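Local coordinates for uncharacterized protein (Legionella pneumophila subsp. pneumophila, PDB 4WRP) that is of unknown function but is a predicted effector, represented here by its C-terminal, all-helical DUF5617 domain, at residues Arg42-Asp46 / Ile78-Asp83. Sequence-based numbering, arbitrary orientation.
Sequences RTVLD and IVKEID
Arg42 reaches from helix 34-49 to the last turn of helix 68-83, and its side chain changes partners along the way. Arg42 CB lies 4.1 Å from Ile82 CD1, and CG rests against both CG2 and CD1 of the same isoleucine. With CG anti to the backbone N (chi1 -173°) and the chain extended as far as NE, the guanidinium is carried past this apolar patch to Asp83; Arg42 CD already comes within 3.7 Å of Asp83 OD1. Arg42 NE donates to Asp83 OD1 at 2.7 Å and Arg42 NH2 to Asp83 OD2 at 2.9 Å. Both bonds are nearly straight and use syn lone pairs, and the two flat groups lie only 23° from coplanar, a side-on bidentate salt bridge that restrains the rotation of both. Val79 CG1 covers one guanidinium face near its rim, 3.6 Å from Arg42 NH2. The remaining nitrogen, NH1, makes a long salt bridge to OD2 of Asp46 one turn on, completing a three-residue network; Asp46 OD1 pairs with Lys50. Deeper in, Leu45 CB meets Val79 CG2 (3.6 Å) and Leu45 CD1 meets Ile82 CD1. The helix segments run roughly antiparallel, at 147°, and Leu45 continues the apolar layer to Trp13 and Phe17 of helix 6-21 and Leu97 of helix 90-98.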
# COMPACT_ATOMS: atom_id res chain seq x y z
N ARG A 42 11.19 2.76 3.75
CA ARG A 42 11.08 3.74 2.65
C ARG A 42 11.75 3.26 1.36
O ARG A 42 11.19 3.35 0.24
CB ARG A 42 11.69 5.06 3.06
CG ARG A 42 11.44 6.14 2.00
CD ARG A 42 12.44 7.28 2.03
NE ARG A 42 12.08 8.26 0.98
CZ ARG A 42 12.35 8.12 -0.32
NH1 ARG A 42 13.03 7.06 -0.76
NH2 ARG A 42 11.96 9.06 -1.21
N THR A 43 12.95 2.71 1.52
CA THR A 43 13.67 2.14 0.38
C THR A 43 12.87 1.09 -0.38
O THR A 43 12.77 1.14 -1.61
CB THR A 43 15.03 1.58 0.83
OG1 THR A 43 15.74 2.67 1.41
CG2 THR A 43 15.80 1.09 -0.35
N VAL A 44 12.29 0.16 0.36
CA VAL A 44 11.51 -0.90 -0.22
C VAL A 44 10.24 -0.37 -0.90
O VAL A 44 9.86 -0.83 -1.98
CB VAL A 44 11.18 -1.93 0.87
CG1 VAL A 44 10.12 -2.90 0.41
CG2 VAL A 44 12.48 -2.64 1.26
N LEU A 45 9.56 0.55 -0.25
CA LEU A 45 8.37 1.16 -0.87
C LEU A 45 8.74 1.94 -2.11
O LEU A 45 8.04 1.89 -3.11
CB LEU A 45 7.65 2.09 0.13
CG LEU A 45 7.13 1.48 1.41
CD1 LEU A 45 6.51 2.65 2.20
CD2 LEU A 45 6.13 0.39 1.16
N ASP A 46 9.84 2.67 -2.06
CA ASP A 46 10.23 3.43 -3.26
C ASP A 46 10.52 2.48 -4.42
O ASP A 46 10.08 2.70 -5.51
CB ASP A 46 11.43 4.31 -2.94
CG ASP A 46 11.69 5.37 -4.03
OD1 ASP A 46 10.75 5.93 -4.65
OD2 ASP A 46 12.86 5.66 -4.25
N ILE A 78 2.38 7.60 0.28
CA ILE A 78 2.95 7.29 1.61
C ILE A 78 4.46 7.64 1.66
O ILE A 78 4.99 8.19 2.64
CB ILE A 78 2.62 5.84 2.01
CG1 ILE A 78 1.11 5.68 2.16
CG2 ILE A 78 3.36 5.44 3.26
CD1 ILE A 78 0.65 4.23 2.34
N VAL A 79 5.20 7.31 0.62
CA VAL A 79 6.62 7.66 0.56
C VAL A 79 6.78 9.18 0.69
O VAL A 79 7.64 9.67 1.41
CB VAL A 79 7.25 7.15 -0.72
CG1 VAL A 79 8.64 7.75 -0.94
CG2 VAL A 79 7.29 5.62 -0.69
N LYS A 80 5.92 9.92 0.05
CA LYS A 80 5.95 11.35 0.25
C LYS A 80 5.66 11.75 1.71
O LYS A 80 6.27 12.66 2.22
CB LYS A 80 4.96 11.99 -0.66
CG LYS A 80 5.26 13.46 -0.91
CD LYS A 80 4.50 13.94 -2.14
CE LYS A 80 3.83 15.29 -1.90
NZ LYS A 80 2.53 15.40 -2.65
N GLU A 81 4.74 11.06 2.38
CA GLU A 81 4.48 11.31 3.78
C GLU A 81 5.70 11.04 4.65
O GLU A 81 5.91 11.74 5.67
CB GLU A 81 3.27 10.47 4.29
CG GLU A 81 1.91 10.89 3.73
CD GLU A 81 0.81 9.83 4.06
OE1 GLU A 81 1.04 8.84 4.84
OE2 GLU A 81 -0.28 9.95 3.47
N ILE A 82 6.47 10.02 4.29
CA ILE A 82 7.73 9.72 4.96
C ILE A 82 8.70 10.88 4.77
O ILE A 82 9.30 11.38 5.75
CB ILE A 82 8.38 8.41 4.46
CG1 ILE A 82 7.51 7.21 4.85
CG2 ILE A 82 9.74 8.21 5.14
CD1 ILE A 82 7.87 5.94 4.13
N ASP A 83 8.77 11.37 3.54
CA ASP A 83 9.72 12.42 3.20
C ASP A 83 9.36 13.68 3.93
O ASP A 83 10.24 14.41 4.35
CB ASP A 83 9.76 12.61 1.67
CG ASP A 83 10.47 11.42 0.98
OD1 ASP A 83 11.21 10.71 1.69
OD2 ASP A 83 10.26 11.14 -0.22